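Local coordinates for protein putative Nitroreductase (Desulfovibrio desulfuricans subsp. desulfuricans str. G20, PDB 3E39) that binds flavin mononucleotide as a homodimer and is probably an FMN-dependent oxidoreductase of the nitroreductase family, at residues A11-Q14 against R15-I18; A25-D28 against E29-R32; A90-E94 against V95-Q99; L122-I125 against I126-A130. One frame throughout, in Å; residues are numbered along the deposited sequence.

Interaction 1. Residues A11-Q14 against R15-I18; sequences AIRQ and RRSI. With FMN (flavin mononucleotide), chain E.
Arg16 reaches back to the end of helix 7-14 and bonds Arg13 O through NH1, at 3.1 Å. This is the C-terminal end of that helix, followed by the Arg-Arg-Ser run that binds the FMN phosphate in the nitroreductase fold. The last turn closes with Arg15 N on Ala11 O; Arg15 then leaves helical geometry. The tight side faces the phosphate. Arg15 NH1 meets FMN O1P at 2.8 Å, almost straight at 169°. Arg15 NH2 turns to O3P. Arg16 grips with two nitrogens, NE on O2P and NH2 on O3P. Its chain bends at chi2 and chi3, which folds the guanidinium back between helix end and phosphate. These bonds draw the two positive groups onto one phosphate, whose negative charge probably balances theirs. The looser side holds Arg13 and Gln14, both exposed. Arg13 NH1 stands 3.8 Å from Arg16 NH1, the two planes 75° apart. Trp40 of the second subunit packs on Arg16 and makes a cation-pi contact with Arg13. A water joins Gln14 O to Arg16 NH1. Arg162 also bonds the FMN. Ser17 adds two more bonds to the phosphate: its N bonds O2P at 2.9 Å and its OG gives its proton to O1P at 2.7 Å.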
loop_
_atom_site.group_PDB
_atom_site.type_symbol
_atom_site.label_atom_id
_atom_site.label_comp_id
_atom_site.label_asym_id
_atom_site.label_seq_id
_atom_site.Cartn_x
_atom_site.Cartn_y
_atom_site.Cartn_z
ATOM N N ALA A 11 -13.833 2.157 -4.816
ATOM C CA ALA A 11 -13.024 0.915 -4.824
ATOM C C ALA A 11 -12.234 0.758 -3.517
ATOM O O ALA A 11 -12.173 -0.322 -2.916
ATOM C CB ALA A 11 -12.054 0.901 -6.033
ATOM N N ILE A 12 -11.622 1.856 -3.073
ATOM C CA ILE A 12 -10.859 1.853 -1.827
ATOM C C ILE A 12 -11.743 1.444 -0.670
ATOM O O ILE A 12 -11.347 0.654 0.152
ATOM C CB ILE A 12 -10.171 3.218 -1.584
ATOM C CG1 ILE A 12 -9.054 3.360 -2.603
ATOM C CG2 ILE A 12 -9.647 3.336 -0.145
ATOM C CD1 ILE A 12 -8.517 4.755 -2.831
ATOM N N ARG A 13 -12.968 1.954 -0.635
ATOM C CA ARG A 13 -13.850 1.660 0.476
ATOM C C ARG A 13 -14.524 0.280 0.413
ATOM O O ARG A 13 -14.746 -0.339 1.453
ATOM C CB ARG A 13 -14.917 2.764 0.540
ATOM C CG ARG A 13 -16.056 2.562 1.549
ATOM C CD ARG A 13 -15.581 2.443 2.983
ATOM N NE ARG A 13 -16.681 2.230 3.918
ATOM C CZ ARG A 13 -17.244 1.049 4.158
ATOM N NH1 ARG A 13 -16.815 -0.035 3.539
ATOM N NH2 ARG A 13 -18.251 0.954 5.027
ATOM N N GLN A 14 -14.823 -0.154 -0.798
ATOM C CA GLN A 14 -15.581 -1.377 -1.041
ATOM C C GLN A 14 -14.741 -2.633 -1.284
ATOM O O GLN A 14 -15.250 -3.741 -1.230
ATOM C CB GLN A 14 -16.549 -1.114 -2.180
ATOM C CG GLN A 14 -17.637 -0.110 -1.784
ATOM C CD GLN A 14 -18.330 0.522 -2.956
ATOM O OE1 GLN A 14 -18.079 0.168 -4.105
ATOM N NE2 GLN A 14 -19.201 1.497 -2.674
ATOM N N ARG A 15 -13.452 -2.464 -1.538
ATOM C CA ARG A 15 -12.567 -3.611 -1.657
ATOM C C ARG A 15 -12.647 -4.435 -0.377
ATOM O O ARG A 15 -12.431 -3.912 0.723
ATOM C CB ARG A 15 -11.130 -3.152 -1.789
ATOM C CG ARG A 15 -10.084 -4.287 -1.771
ATOM C CD ARG A 15 -8.760 -3.860 -1.040
ATOM N NE ARG A 15 -9.066 -3.353 0.305
ATOM C CZ ARG A 15 -9.226 -4.104 1.392
ATOM N NH1 ARG A 15 -9.134 -5.433 1.320
ATOM N NH2 ARG A 15 -9.545 -3.529 2.537
ATOM N N ARG A 16 -12.896 -5.736 -0.520
ATOM C CA ARG A 16 -12.948 -6.626 0.619
ATOM C C ARG A 16 -12.036 -7.835 0.404
ATOM O O ARG A 16 -11.739 -8.232 -0.737
ATOM C CB ARG A 16 -14.375 -7.180 0.821
ATOM C CG ARG A 16 -15.471 -6.205 1.245
ATOM C CD ARG A 16 -15.562 -5.972 2.741
ATOM N NE ARG A 16 -14.407 -5.258 3.280
ATOM C CZ ARG A 16 -14.211 -3.949 3.137
ATOM N NH1 ARG A 16 -15.050 -3.223 2.438
ATOM N NH2 ARG A 16 -13.120 -3.377 3.659
ATOM N N SER A 17 -11.607 -8.421 1.512
ATOM C CA SER A 17 -10.909 -9.694 1.444
ATOM C C SER A 17 -11.984 -10.744 1.106
ATOM O O SER A 17 -12.920 -10.966 1.877
ATOM C CB SER A 17 -10.237 -10.055 2.760
ATOM O OG SER A 17 -9.123 -9.229 3.018
ATOM N N ILE A 18 -11.828 -11.353 -0.062
ATOM C CA ILE A 18 -12.724 -12.390 -0.558
ATOM C C ILE A 18 -11.912 -13.677 -0.524
ATOM O O ILE A 18 -10.820 -13.728 -1.091
ATOM C CB ILE A 18 -13.249 -12.059 -1.973
ATOM C CG1 ILE A 18 -14.053 -10.757 -1.925
ATOM C CG2 ILE A 18 -14.128 -13.181 -2.522
ATOM C CD1 ILE A 18 -15.143 -10.764 -0.866
HETATM N N1 FMN E . -6.590 -12.839 5.679
HETATM C C2 FMN E . -6.581 -14.211 5.824
HETATM O O2 FMN E . -7.605 -14.867 5.718
HETATM N N3 FMN E . -5.398 -14.879 6.056
HETATM C C4 FMN E . -4.189 -14.232 6.177
HETATM O O4 FMN E . -3.140 -14.900 6.173
HETATM C C4A FMN E . -4.178 -12.840 6.046
HETATM N N5 FMN E . -2.980 -12.173 6.155
HETATM C C5A FMN E . -2.936 -10.784 6.003
HETATM C C6 FMN E . -1.711 -10.124 6.145
HETATM C C7 FMN E . -1.637 -8.736 5.987
HETATM C C7M FMN E . -0.355 -8.017 6.314
HETATM C C8 FMN E . -2.815 -8.015 5.711
HETATM C C8M FMN E . -2.759 -6.520 5.507
HETATM C C9 FMN E . -4.038 -8.682 5.602
HETATM C C9A FMN E . -4.114 -10.084 5.746
HETATM N N10 FMN E . -5.350 -10.779 5.636
HETATM C C10 FMN E . -5.379 -12.158 5.785
HETATM C "C1'" FMN E . -6.627 -10.068 5.391
HETATM C "C2'" FMN E . -7.136 -9.339 6.637
HETATM O "O2'" FMN E . -7.693 -10.262 7.556
HETATM C "C3'" FMN E . -8.182 -8.318 6.221
HETATM O "O3'" FMN E . -7.581 -7.387 5.350
HETATM C "C4'" FMN E . -8.767 -7.552 7.405
HETATM O "O4'" FMN E . -9.454 -8.450 8.247
HETATM C "C5'" FMN E . -9.736 -6.482 6.961
HETATM O "O5'" FMN E . -10.670 -6.998 6.029
HETATM P P FMN E . -10.933 -6.411 4.563
HETATM O O1P FMN E . -9.701 -6.739 3.734
HETATM O O2P FMN E . -12.201 -7.053 4.026
HETATM O O3P FMN E . -11.077 -4.923 4.740
HETATM O O HOH W 1 -8.823 -0.469 0.955
HETATM O O HOH W 2 -11.642 -1.524 1.860
HETATM O O HOH W 3 -17.615 -3.678 1.048
#

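Interaction 2. Residues A25-D28 against E29-R32; sequences AVSD and EAVR
Val26 lays CG1 against Ala30 CB, 3.9 Å away, and against Val31 CG2, just before an N-capped helix begins. The cap of helix 28-39 is Ser27. CG1 of Val26 lies anti to its own backbone N (chi1 177°), which carries it forward over the first turn; the Val26 and Val31 side chains cross at about a right angle. Leu117 borders both Val26 and Ala30, so this apolar patch joins the helix start to a neighbouring loop. Ser27 comes next. Its OG sits between the backbone N and the carbonyl carbon (chi1 68°) and accepts from Ala30 N at 3.0 Å. That bond satisfies an N-H that has no earlier turn to serve it. Ser27 O takes Val31 N at 3.0 Å, the first regular bond of the helix. Asp28 turns its side chain off the helix, to a salt bridge with Arg56 on strand 50-56. Its carbonyl O stays in the helix and receives Arg32 N at 2.8 Å. Farther along, Arg32 packs on Phe174 of the second subunit and grips Glu29 side-on. Both carboxylate oxygens are met syn: Arg32 NE lies 3.0 Å from Glu29 OE1, and Arg32 NH2 is 2.9 Å from Glu29 OE2.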
loop_
_atom_site.group_PDB
_atom_site.type_symbol
_atom_site.label_atom_id
_atom_site.label_comp_id
_atom_site.label_asym_id
_atom_site.label_seq_id
_atom_site.Cartn_x
_atom_site.Cartn_y
_atom_site.Cartn_z
ATOM N N ALA A 25 -12.672 -19.317 -14.709
ATOM C CA ALA A 25 -11.250 -19.068 -14.996
ATOM C C ALA A 25 -10.928 -17.587 -14.830
ATOM O O ALA A 25 -11.806 -16.745 -15.030
ATOM C CB ALA A 25 -10.919 -19.484 -16.427
ATOM N N VAL A 26 -9.688 -17.298 -14.431
ATOM C CA VAL A 26 -9.182 -15.929 -14.367
ATOM C C VAL A 26 -8.242 -15.828 -15.541
ATOM O O VAL A 26 -7.212 -16.536 -15.595
ATOM C CB VAL A 26 -8.431 -15.642 -13.066
ATOM C CG1 VAL A 26 -7.854 -14.233 -13.085
ATOM C CG2 VAL A 26 -9.347 -15.807 -11.858
ATOM N N SER A 27 -8.555 -14.951 -16.484
ATOM C CA SER A 27 -7.751 -14.822 -17.686
ATOM C C SER A 27 -6.340 -14.325 -17.478
ATOM O O SER A 27 -6.027 -13.648 -16.486
ATOM C CB SER A 27 -8.428 -13.878 -18.681
ATOM O OG SER A 27 -8.450 -12.543 -18.213
ATOM N N ASP A 28 -5.496 -14.681 -18.442
ATOM C CA ASP A 28 -4.129 -14.212 -18.480
ATOM C C ASP A 28 -4.128 -12.695 -18.493
ATOM O O ASP A 28 -3.243 -12.096 -17.869
ATOM C CB ASP A 28 -3.366 -14.704 -19.722
ATOM C CG ASP A 28 -2.825 -16.103 -19.569
ATOM O OD1 ASP A 28 -2.907 -16.681 -18.466
ATOM O OD2 ASP A 28 -2.252 -16.598 -20.566
ATOM N N GLU A 29 -5.081 -12.087 -19.216
ATOM C CA GLU A 29 -5.148 -10.625 -19.301
ATOM C C GLU A 29 -5.456 -10.005 -17.946
ATOM O O GLU A 29 -4.811 -8.999 -17.569
ATOM C CB GLU A 29 -6.140 -10.164 -20.369
ATOM C CG GLU A 29 -6.206 -8.631 -20.572
ATOM C CD GLU A 29 -4.862 -7.976 -20.945
ATOM O OE1 GLU A 29 -3.864 -8.669 -21.254
ATOM O OE2 GLU A 29 -4.803 -6.733 -20.942
ATOM N N ALA A 30 -6.408 -10.600 -17.208
ATOM C CA ALA A 30 -6.700 -10.138 -15.838
ATOM C C ALA A 30 -5.414 -10.229 -14.977
ATOM O O ALA A 30 -5.063 -9.259 -14.273
ATOM C CB ALA A 30 -7.837 -10.914 -15.200
ATOM N N VAL A 31 -4.719 -11.358 -15.041
ATOM C CA VAL A 31 -3.501 -11.522 -14.231
ATOM C C VAL A 31 -2.465 -10.457 -14.630
ATOM O O VAL A 31 -1.808 -9.825 -13.761
ATOM C CB VAL A 31 -2.906 -12.951 -14.323
ATOM C CG1 VAL A 31 -1.549 -13.015 -13.605
ATOM C CG2 VAL A 31 -3.942 -13.974 -13.745
ATOM N N ARG A 32 -2.324 -10.248 -15.937
ATOM C CA ARG A 32 -1.387 -9.237 -16.443
ATOM C C ARG A 32 -1.740 -7.839 -15.926
ATOM O O ARG A 32 -0.854 -7.093 -15.465
ATOM C CB ARG A 32 -1.358 -9.236 -17.982
ATOM C CG ARG A 32 -0.170 -8.450 -18.514
ATOM C CD ARG A 32 -0.249 -8.244 -20.028
ATOM N NE ARG A 32 -1.337 -7.331 -20.383
ATOM C CZ ARG A 32 -1.265 -5.997 -20.307
ATOM N NH1 ARG A 32 -0.165 -5.392 -19.884
ATOM N NH2 ARG A 32 -2.319 -5.261 -20.656
#

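Interaction 3. Residues A90-E94 against V95-Q99; sequences AMYNE and VKDHQ. With FMN (flavin mononucleotide), chain G; ACT (acetate ion), chain C.
Asp97 OD2 accepts two backbone N-H groups from the residues ahead of its helix. Tyr92 N is close, 2.7 Å from Asp97 OD2, and meets it nearly along the C-O axis. Asn93 N is longer, 3.2 Å from Asp97 OD2, and comes from above the carboxylate plane, though its N-H points straight at the oxygen (174°). Asp97 OD1 lies at the edge of the Tyr92 ring, 3.5 Å from CD1, with ring and carboxylate planes 70° apart. Asn93 OD1 in turn accepts Lys96 N, at 3.0 Å. Asn93 has CG anti to the backbone N (chi1 -177°), which swings OD1 over the open first turn. Here Asn93 is the N-cap of helix 94-114, and Asp97 ties the preceding loop back onto that turn. Asp97 N and His98 N pair with Asn93 O and Glu94 O. Lys96 runs across Tyr92 at about a right angle, its CD 3.1 Å from Tyr92 OH. Both side chains border the FMN methyl C7M. They also hold one oxygen of an acetate ion that probably came from the crystallisation liquor: Tyr92 OH bonds it at 2.8 Å and Lys96 NZ at 3.0 Å. Farther out, Lys96 NZ is fixed by Asn127 OD1 and Gly123 O of the second subunit. On the other flank a water donates to Glu94 OE1 and also bonds His98 NE2, while His98 ND1 is held by Glu146.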
loop_
_atom_site.group_PDB
_atom_site.type_symbol
_atom_site.label_atom_id
_atom_site.label_comp_id
_atom_site.label_asym_id
_atom_site.label_seq_id
_atom_site.Cartn_x
_atom_site.Cartn_y
_atom_site.Cartn_z
ATOM N N ALA A 90 18.121 -5.441 -4.386
ATOM C CA ALA A 90 17.538 -4.160 -4.724
ATOM C C ALA A 90 17.040 -3.343 -3.517
ATOM O O ALA A 90 16.552 -2.228 -3.697
ATOM C CB ALA A 90 16.391 -4.397 -5.684
HETATM N N MSE A 91 17.113 -3.883 -2.302
HETATM C CA MSE A 91 16.593 -3.152 -1.136
HETATM C C MSE A 91 17.512 -2.035 -0.664
HETATM O O MSE A 91 18.738 -2.177 -0.748
HETATM C CB MSE A 91 16.348 -4.093 0.044
HETATM C CG MSE A 91 15.291 -5.107 -0.212
HETATM SE SE MSE A 91 15.014 -6.363 1.242
HETATM C CE MSE A 91 14.159 -5.399 2.284
ATOM N N TYR A 92 16.934 -0.937 -0.166
ATOM C CA TYR A 92 17.751 0.156 0.415
ATOM C C TYR A 92 17.443 0.435 1.879
ATOM O O TYR A 92 18.221 1.093 2.595
ATOM C CB TYR A 92 17.599 1.452 -0.383
ATOM C CG TYR A 92 16.355 2.283 -0.052
ATOM C CD1 TYR A 92 15.079 1.836 -0.391
ATOM C CD2 TYR A 92 16.456 3.528 0.568
ATOM C CE1 TYR A 92 13.930 2.592 -0.097
ATOM C CE2 TYR A 92 15.309 4.303 0.839
ATOM C CZ TYR A 92 14.055 3.829 0.487
ATOM O OH TYR A 92 12.911 4.566 0.759
ATOM N N ASN A 93 16.285 -0.061 2.319
ATOM C CA ASN A 93 15.822 0.156 3.661
ATOM C C ASN A 93 14.728 -0.838 3.932
ATOM O O ASN A 93 13.716 -0.820 3.258
ATOM C CB ASN A 93 15.305 1.588 3.801
ATOM C CG ASN A 93 14.860 1.923 5.228
ATOM O OD1 ASN A 93 13.793 1.526 5.673
ATOM N ND2 ASN A 93 15.698 2.687 5.952
ATOM N N GLU A 94 14.921 -1.701 4.914
ATOM C CA GLU A 94 13.950 -2.808 5.062
ATOM C C GLU A 94 12.539 -2.308 5.392
ATOM O O GLU A 94 11.573 -2.733 4.749
ATOM C CB GLU A 94 14.464 -3.903 6.017
ATOM C CG GLU A 94 15.872 -4.398 5.614
ATOM C CD GLU A 94 16.236 -5.786 6.133
ATOM O OE1 GLU A 94 15.428 -6.412 6.840
ATOM O OE2 GLU A 94 17.355 -6.248 5.822
ATOM N N VAL A 95 12.404 -1.386 6.338
ATOM C CA VAL A 95 11.061 -0.856 6.639
ATOM C C VAL A 95 10.405 -0.263 5.377
ATOM O O VAL A 95 9.274 -0.637 5.049
ATOM C CB VAL A 95 11.082 0.210 7.748
ATOM C CG1 VAL A 95 9.760 0.991 7.761
ATOM C CG2 VAL A 95 11.387 -0.464 9.118
ATOM N N LYS A 96 11.101 0.655 4.708
ATOM C CA LYS A 96 10.553 1.340 3.522
ATOM C C LYS A 96 10.244 0.404 2.346
ATOM O O LYS A 96 9.311 0.638 1.586
ATOM C CB LYS A 96 11.452 2.507 3.110
ATOM C CG LYS A 96 11.487 3.602 4.185
ATOM C CD LYS A 96 12.372 4.748 3.765
ATOM C CE LYS A 96 13.180 5.245 4.885
ATOM N NZ LYS A 96 13.999 6.404 4.507
ATOM N N ASP A 97 11.038 -0.647 2.195
ATOM C CA ASP A 97 10.824 -1.621 1.113
ATOM C C ASP A 97 9.660 -2.561 1.475
ATOM O O ASP A 97 8.882 -2.965 0.593
ATOM C CB ASP A 97 12.131 -2.350 0.779
ATOM C CG ASP A 97 13.107 -1.481 0.009
ATOM O OD1 ASP A 97 12.687 -0.665 -0.839
ATOM O OD2 ASP A 97 14.322 -1.621 0.255
ATOM N N HIS A 98 9.507 -2.867 2.771
ATOM C CA HIS A 98 8.293 -3.595 3.204
ATOM C C HIS A 98 7.058 -2.713 2.910
ATOM O O HIS A 98 6.022 -3.221 2.430
ATOM C CB HIS A 98 8.330 -4.010 4.671
ATOM C CG HIS A 98 9.315 -5.096 4.962
ATOM N ND1 HIS A 98 9.310 -6.306 4.291
ATOM C CD2 HIS A 98 10.321 -5.162 5.865
ATOM C CE1 HIS A 98 10.306 -7.055 4.748
ATOM N NE2 HIS A 98 10.935 -6.383 5.697
ATOM N N GLN A 99 7.157 -1.407 3.187
ATOM C CA GLN A 99 6.051 -0.491 2.913
ATOM C C GLN A 99 5.747 -0.485 1.415
ATOM O O GLN A 99 4.582 -0.547 0.987
ATOM C CB GLN A 99 6.380 0.943 3.362
ATOM C CG GLN A 99 6.486 1.136 4.857
ATOM C CD GLN A 99 7.036 2.514 5.209
ATOM O OE1 GLN A 99 7.643 3.168 4.373
ATOM N NE2 GLN A 99 6.871 2.931 6.482
HETATM N N1 FMN G . 10.197 11.088 -3.042
HETATM C C2 FMN G . 10.857 12.200 -2.575
HETATM O O2 FMN G . 10.900 13.173 -3.288
HETATM N N3 FMN G . 11.430 12.245 -1.323
HETATM C C4 FMN G . 11.370 11.180 -0.467
HETATM O O4 FMN G . 11.613 11.361 0.727
HETATM C C4A FMN G . 10.724 10.041 -0.909
HETATM N N5 FMN G . 10.643 8.955 -0.088
HETATM C C5A FMN G . 9.964 7.834 -0.517
HETATM C C6 FMN G . 9.921 6.747 0.332
HETATM C C7 FMN G . 9.234 5.596 -0.054
HETATM C C7M FMN G . 9.220 4.380 0.833
HETATM C C8 FMN G . 8.608 5.516 -1.295
HETATM C C8M FMN G . 7.667 4.368 -1.625
HETATM C C9 FMN G . 8.685 6.595 -2.152
HETATM C C9A FMN G . 9.374 7.769 -1.782
HETATM N N10 FMN G . 9.451 8.896 -2.621
HETATM C C10 FMN G . 10.118 10.002 -2.189
HETATM C "C1'" FMN G . 8.795 8.939 -3.971
HETATM C "C2'" FMN G . 9.570 8.067 -4.966
HETATM O "O2'" FMN G . 10.773 8.707 -5.333
HETATM C "C3'" FMN G . 8.678 7.733 -6.154
HETATM O "O3'" FMN G . 7.583 6.959 -5.781
HETATM C "C4'" FMN G . 9.439 7.009 -7.275
HETATM O "O4'" FMN G . 10.468 7.851 -7.778
HETATM C "C5'" FMN G . 8.525 6.669 -8.437
HETATM O "O5'" FMN G . 7.859 7.830 -8.922
HETATM P P FMN G . 6.271 7.875 -8.994
HETATM O O1P FMN G . 5.884 9.080 -9.817
HETATM O O2P FMN G . 5.779 7.943 -7.558
HETATM O O3P FMN G . 5.755 6.628 -9.648
HETATM C C ACT C . 14.424 7.847 1.250
HETATM O O ACT C . 13.475 7.167 1.673
HETATM O OXT ACT C . 15.338 8.075 2.058
HETATM C CH3 ACT C . 14.449 8.367 -0.160
HETATM O O HOH W 4 12.929 -6.830 7.615
#

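Interaction 4. Residues L122-I125 against I126-A130; sequences LGEI and INQAA. With FMN (flavin mononucleotide), chain E.
The Glu124 side chain sets off from CB on the far side from its own N (chi1 167°) and then bends at chi2 (-86°), which brings the carboxylate back beside Gln128. Gln128 bends at its own chi2 and turns NE2 toward Glu124 O. The two groups cross with their planes 44° apart. The amide reaches Glu124 O by a weak bond, with Gln128 NE2 3.2 Å from the oxygen. Each polar end also has a partner elsewhere: Glu124 OE1 and OE2 are bonded by Thr69 OG1 and Arg70 N, and Gln128 NE2 donates to His68 O. His68, Thr69 and Arg70, all of one loop, are thus tied to the turn.

The backbone between is a short 3-10 segment, 124-127, leading into helix 129-135, with Gln128 at the N-cap position. Its bonds run from each N to the O three residues back. Ile126 N lies 3.1 Å from Gly123 O, Asn127 N meets Glu124 O, and Gln128 N meets Ile125 O. All three donors stand well above the carbonyl planes. Ile126 CG1 sits 3.3 Å from Gly123 O. Ile125 packs on Phe145 and Ala148 of strand 143-152, and Ile126 also touches Phe145. Asn127 OD1 is anchored by Lys96 of the second subunit.

The start of the turn faces the flavin. Glu124 N bonds FMN O4 at 3.2 Å, and Gly123 N bonds the same O4 at 3.3 Å. Gly123 N is also 2.9 Å from FMN N5. Leu122 CD2 lies 3.5 Å from FMN N3.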
loop_
_atom_site.group_PDB
_atom_site.type_symbol
_atom_site.label_atom_id
_atom_site.label_comp_id
_atom_site.label_asym_id
_atom_site.label_seq_id
_atom_site.Cartn_x
_atom_site.Cartn_y
_atom_site.Cartn_z
ATOM N N LEU A 122 -2.675 -12.712 1.787
ATOM C CA LEU A 122 -2.316 -13.757 2.731
ATOM C C LEU A 122 -0.913 -13.477 3.258
ATOM O O LEU A 122 0.031 -13.416 2.478
ATOM C CB LEU A 122 -2.366 -15.134 2.076
ATOM C CG LEU A 122 -3.730 -15.624 1.597
ATOM C CD1 LEU A 122 -3.604 -17.001 0.918
ATOM C CD2 LEU A 122 -4.709 -15.691 2.720
ATOM N N GLY A 123 -0.803 -13.252 4.571
ATOM C CA GLY A 123 0.474 -12.967 5.240
ATOM C C GLY A 123 0.916 -14.007 6.258
ATOM O O GLY A 123 2.083 -14.128 6.561
ATOM N N GLU A 124 -0.008 -14.778 6.806
ATOM C CA GLU A 124 0.407 -15.844 7.712
ATOM C C GLU A 124 1.369 -16.795 7.012
ATOM O O GLU A 124 2.281 -17.347 7.639
ATOM C CB GLU A 124 -0.835 -16.566 8.242
ATOM C CG GLU A 124 -0.571 -17.892 8.950
ATOM C CD GLU A 124 -0.484 -19.095 8.000
ATOM O OE1 GLU A 124 -0.671 -18.932 6.775
ATOM O OE2 GLU A 124 -0.245 -20.201 8.511
ATOM N N ILE A 125 1.220 -16.936 5.702
ATOM C CA ILE A 125 2.012 -17.864 4.930
ATOM C C ILE A 125 3.494 -17.495 4.923
ATOM O O ILE A 125 4.359 -18.380 4.819
ATOM C CB ILE A 125 1.440 -18.059 3.480
ATOM C CG1 ILE A 125 2.151 -19.235 2.771
ATOM C CG2 ILE A 125 1.486 -16.752 2.621
ATOM C CD1 ILE A 125 1.392 -19.754 1.574
ATOM N N ILE A 126 3.800 -16.204 5.055
ATOM C CA ILE A 126 5.201 -15.778 5.011
ATOM C C ILE A 126 5.979 -16.226 6.235
ATOM O O ILE A 126 7.215 -16.294 6.181
ATOM C CB ILE A 126 5.431 -14.250 4.742
ATOM C CG1 ILE A 126 5.213 -13.417 6.005
ATOM C CG2 ILE A 126 4.573 -13.766 3.514
ATOM C CD1 ILE A 126 5.480 -11.933 5.813
ATOM N N ASN A 127 5.265 -16.569 7.314
ATOM C CA ASN A 127 5.917 -17.079 8.533
ATOM C C ASN A 127 6.701 -18.370 8.246
ATOM O O ASN A 127 7.625 -18.708 8.988
ATOM C CB ASN A 127 4.901 -17.430 9.610
ATOM C CG ASN A 127 4.025 -16.290 10.015
ATOM O OD1 ASN A 127 4.283 -15.126 9.695
ATOM N ND2 ASN A 127 2.967 -16.613 10.764
ATOM N N GLN A 128 6.284 -19.104 7.217
ATOM C CA GLN A 128 6.947 -20.341 6.797
ATOM C C GLN A 128 7.944 -20.170 5.647
ATOM O O GLN A 128 8.341 -21.145 5.011
ATOM C CB GLN A 128 5.876 -21.372 6.412
ATOM C CG GLN A 128 5.028 -21.911 7.554
ATOM C CD GLN A 128 4.047 -20.900 8.178
ATOM O OE1 GLN A 128 4.203 -20.507 9.341
ATOM N NE2 GLN A 128 3.038 -20.473 7.392
ATOM N N ALA A 129 8.390 -18.946 5.399
ATOM C CA ALA A 129 9.307 -18.684 4.288
ATOM C C ALA A 129 10.549 -19.572 4.227
ATOM O O ALA A 129 10.944 -19.997 3.160
ATOM C CB ALA A 129 9.768 -17.194 4.323
ATOM N N ALA A 130 11.190 -19.813 5.364
ATOM C CA ALA A 130 12.471 -20.563 5.400
ATOM C C ALA A 130 12.398 -21.968 4.788
ATOM O O ALA A 130 13.349 -22.435 4.180
ATOM C CB ALA A 130 12.992 -20.647 6.877
HETATM N N1 FMN E . -6.590 -12.839 5.679
HETATM C C2 FMN E . -6.581 -14.211 5.824
HETATM O O2 FMN E . -7.605 -14.867 5.718
HETATM N N3 FMN E . -5.398 -14.879 6.056
HETATM C C4 FMN E . -4.189 -14.232 6.177
HETATM O O4 FMN E . -3.140 -14.900 6.173
HETATM C C4A FMN E . -4.178 -12.840 6.046
HETATM N N5 FMN E . -2.980 -12.173 6.155
HETATM C C5A FMN E . -2.936 -10.784 6.003
HETATM C C6 FMN E . -1.711 -10.124 6.145
HETATM C C7 FMN E . -1.637 -8.736 5.987
HETATM C C7M FMN E . -0.355 -8.017 6.314
HETATM C C8 FMN E . -2.815 -8.015 5.711
HETATM C C8M FMN E . -2.759 -6.520 5.507
HETATM C C9 FMN E . -4.038 -8.682 5.602
HETATM C C9A FMN E . -4.114 -10.084 5.746
HETATM N N10 FMN E . -5.350 -10.779 5.636
HETATM C C10 FMN E . -5.379 -12.158 5.785
HETATM C "C1'" FMN E . -6.627 -10.068 5.391
HETATM C "C2'" FMN E . -7.136 -9.339 6.637
HETATM O "O2'" FMN E . -7.693 -10.262 7.556
HETATM C "C3'" FMN E . -8.182 -8.318 6.221
HETATM O "O3'" FMN E . -7.581 -7.387 5.350
HETATM C "C4'" FMN E . -8.767 -7.552 7.405
HETATM O "O4'" FMN E . -9.454 -8.450 8.247
HETATM C "C5'" FMN E . -9.736 -6.482 6.961
HETATM O "O5'" FMN E . -10.670 -6.998 6.029
HETATM P P FMN E . -10.933 -6.411 4.563
HETATM O O1P FMN E . -9.701 -6.739 3.734
HETATM O O2P FMN E . -12.201 -7.053 4.026
HETATM O O3P FMN E . -11.077 -4.923 4.740
#

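How the interactions relate
Interactions 1 and 4 work on one FMN from its two ends. The 15-18 segment binds the phosphate and the 122-125 segment binds the isoalloxazine ring. Their centres are 23 Å apart, on opposite sides of the chain's centre. Interaction 3 belongs to the other FMN of the dimer, where it borders the dimethyl end of the ring; Arg15, Arg16, Ser17 and Glu124 of the second subunit bond that same flavin. Lys96 therefore meets the 122-130 turn of the partner chain, although interactions 3 and 4 of one chain have centres 18 Å apart. Interaction 2 stands away from both flavins, its centre 19 Å from that of interaction 1, but it too touches the second subunit.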